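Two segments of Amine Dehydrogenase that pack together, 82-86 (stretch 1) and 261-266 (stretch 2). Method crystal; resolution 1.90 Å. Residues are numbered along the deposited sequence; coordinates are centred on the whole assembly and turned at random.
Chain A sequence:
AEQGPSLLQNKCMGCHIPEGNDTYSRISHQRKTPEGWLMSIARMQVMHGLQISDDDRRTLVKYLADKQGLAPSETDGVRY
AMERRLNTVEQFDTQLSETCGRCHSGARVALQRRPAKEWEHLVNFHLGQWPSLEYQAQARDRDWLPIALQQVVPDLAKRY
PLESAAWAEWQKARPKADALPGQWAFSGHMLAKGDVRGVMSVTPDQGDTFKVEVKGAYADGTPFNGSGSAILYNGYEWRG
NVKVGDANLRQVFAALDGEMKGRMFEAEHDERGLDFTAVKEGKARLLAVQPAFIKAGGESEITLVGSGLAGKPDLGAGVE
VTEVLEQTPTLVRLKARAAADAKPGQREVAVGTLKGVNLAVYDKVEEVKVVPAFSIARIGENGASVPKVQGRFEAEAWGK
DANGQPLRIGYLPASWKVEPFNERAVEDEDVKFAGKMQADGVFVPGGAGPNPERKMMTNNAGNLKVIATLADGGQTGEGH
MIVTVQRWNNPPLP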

# COMPACT_ATOMS: atom_id res chain seq x y z
N MET A 82 14.08 7.69 -3.53
CA MET A 82 14.54 7.74 -4.92
C MET A 82 15.45 6.55 -5.19
O MET A 82 15.52 6.05 -6.31
CB MET A 82 15.30 9.04 -5.20
CG MET A 82 14.47 10.31 -5.10
SD MET A 82 15.45 11.82 -5.33
CE MET A 82 16.13 12.00 -3.70
N GLU A 83 16.14 6.10 -4.15
CA GLU A 83 17.05 4.97 -4.23
C GLU A 83 16.33 3.64 -4.14
O GLU A 83 16.95 2.58 -4.14
CB GLU A 83 18.14 5.10 -3.16
CG GLU A 83 19.04 6.31 -3.37
CD GLU A 83 19.97 6.60 -2.20
OE1 GLU A 83 19.80 5.97 -1.14
OE2 GLU A 83 20.86 7.46 -2.33
N ARG A 84 15.00 3.70 -4.08
CA ARG A 84 14.15 2.52 -4.03
C ARG A 84 14.46 1.54 -2.90
O ARG A 84 14.42 0.33 -3.09
CB ARG A 84 14.18 1.78 -5.38
CG ARG A 84 13.75 2.62 -6.58
CD ARG A 84 12.31 3.10 -6.45
NE ARG A 84 11.36 1.99 -6.50
CZ ARG A 84 10.06 2.10 -6.24
NH1 ARG A 84 9.55 3.28 -5.91
NH2 ARG A 84 9.27 1.05 -6.31
N ARG A 85 14.79 2.08 -1.74
CA ARG A 85 15.06 1.26 -0.57
C ARG A 85 13.70 1.10 0.12
O ARG A 85 13.39 1.79 1.09
CB ARG A 85 16.07 1.95 0.34
CG ARG A 85 17.40 2.22 -0.33
CD ARG A 85 18.39 2.80 0.66
NE ARG A 85 19.63 3.23 0.03
CZ ARG A 85 20.72 2.48 -0.13
NH1 ARG A 85 20.73 1.22 0.28
NH2 ARG A 85 21.80 2.99 -0.72
N LEU A 86 12.89 0.19 -0.42
CA LEU A 86 11.54 -0.05 0.09
C LEU A 86 11.39 -0.77 1.44
O LEU A 86 10.29 -0.86 1.95
CB LEU A 86 10.65 -0.69 -0.99
CG LEU A 86 9.96 0.32 -1.93
CD1 LEU A 86 10.99 1.08 -2.74
CD2 LEU A 86 8.98 -0.37 -2.85
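Stretch 2, residues 261-266: KGRMFE

Stretch 2 is part of a strand that begins earlier in the chain, laid beside a short irregular segment, 82-86, that belongs to no regular helix or strand. The two run in broadly the same sense but clearly obliquely, and their backbones come closest at Glu 83 and Arg 263, whose CA atoms are 5.8 Å apart. No backbone-to-backbone hydrogen bond joins them, so the strand is not extended by a partner strand here; side chains do most of the work. Together the stretches bury 312 Å², and the alternation shows at residues 263 to 265: Arg 263 and Phe 265 point toward stretch 1, whereas Met 264 between them points away and covers nothing.

Arg 263 covers the most surface. Its side chain is fully extended through chi1, chi2 and chi3, all t, and this reach carries the guanidinium along stretch 1 to a backbone carbonyl. There NH1 of Arg 263 donates to O of Glu 83 at 2.9 Å, the one hydrogen bond between the stretches, with the acceptor near the guanidinium plane. NH1 of Arg 263 also lies 3.4 Å from O of Arg 84, but the angle is poor and that pair is not a hydrogen bond. At the root of the side chain, CB of Arg 263 meets CB of Glu 83 at 4.0 Å, so one residue supplies both apolar packing and a polar tie.

Glu 83 is the counterpart. Its CA-to-CB bond points sideways, and its carboxylate reaches Gly 262, where OE2 of Glu 83 approaches CA of Gly 262 to 3.5 Å. A water lies within hydrogen-bonding reach of both segments, its oxygen 2.8 Å from O of Lys 261 and, in a weak contact, 3.3 Å from OE2 of Glu 83. The other carboxylate oxygen, OE1 of Glu 83, forms a salt bridge with NE of Arg 85 at 3.0 Å and nearly straight hydrogen-bond geometry. Arg 85, so bridged, also lies against the strand: CZ of Arg 85 is 3.5 Å from CD of Arg 263, which sits over one face of the Arg 85 guanidinium. Two like charges are neighbours, with NH1 of Arg 85 3.8 Å from NE of Arg 263.

Farther along, Phe 265 packs on the aliphatic part of Arg 84. CB of Arg 84 lies over one ring face, and CG of Arg 84 comes within 3.5 Å of CZ of Phe 265, while the guanidinium end leads away. The rule is economical: pack the methylenes of arginine and give most of its nitrogens partners, several of them elsewhere in the structure.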

# COMPACT_ATOMS: atom_id res chain seq x y z
N LYS A 261 27.37 9.56 -4.54
CA LYS A 261 26.84 8.66 -3.54
C LYS A 261 25.42 8.29 -3.90
O LYS A 261 24.64 9.14 -4.32
CB LYS A 261 26.92 9.29 -2.17
CG LYS A 261 28.30 9.20 -1.57
CD LYS A 261 28.76 10.52 -0.98
CE LYS A 261 29.08 11.53 -2.07
NZ LYS A 261 29.40 12.89 -1.53
N GLY A 262 25.11 7.01 -3.78
CA GLY A 262 23.79 6.54 -4.09
C GLY A 262 23.64 5.04 -4.11
O GLY A 262 24.30 4.32 -3.36
N ARG A 263 22.78 4.57 -5.01
CA ARG A 263 22.50 3.16 -5.12
C ARG A 263 22.32 2.76 -6.57
O ARG A 263 21.81 3.53 -7.38
CB ARG A 263 21.24 2.84 -4.31
CG ARG A 263 20.86 1.38 -4.24
CD ARG A 263 19.74 1.19 -3.23
NE ARG A 263 19.44 -0.21 -3.01
CZ ARG A 263 18.42 -0.85 -3.56
NH1 ARG A 263 17.57 -0.21 -4.35
NH2 ARG A 263 18.27 -2.14 -3.35
N MET A 264 22.78 1.56 -6.90
CA MET A 264 22.66 1.02 -8.24
C MET A 264 21.86 -0.26 -8.09
O MET A 264 22.27 -1.16 -7.37
CB MET A 264 24.04 0.72 -8.80
CG MET A 264 24.23 1.18 -10.22
SD MET A 264 25.91 0.85 -10.75
CE MET A 264 25.60 0.04 -12.29
N PHE A 265 20.72 -0.35 -8.77
CA PHE A 265 19.87 -1.53 -8.65
C PHE A 265 19.31 -2.01 -9.98
O PHE A 265 19.34 -1.30 -10.97
CB PHE A 265 18.72 -1.24 -7.69
CG PHE A 265 17.91 -0.03 -8.06
CD1 PHE A 265 16.76 -0.16 -8.84
CD2 PHE A 265 18.29 1.23 -7.65
CE1 PHE A 265 16.01 0.95 -9.21
CE2 PHE A 265 17.56 2.36 -8.01
CZ PHE A 265 16.41 2.22 -8.79
N GLU A 266 18.80 -3.24 -9.99
CA GLU A 266 18.21 -3.77 -11.19
C GLU A 266 16.94 -3.00 -11.50
O GLU A 266 16.04 -2.90 -10.66
CB GLU A 266 17.88 -5.24 -11.01
CG GLU A 266 19.06 -6.14 -11.14
CD GLU A 266 18.64 -7.56 -11.32
OE1 GLU A 266 19.00 -8.38 -10.45
OE2 GLU A 266 17.94 -7.86 -12.31
O HOH W 1 23.10 9.92 -2.07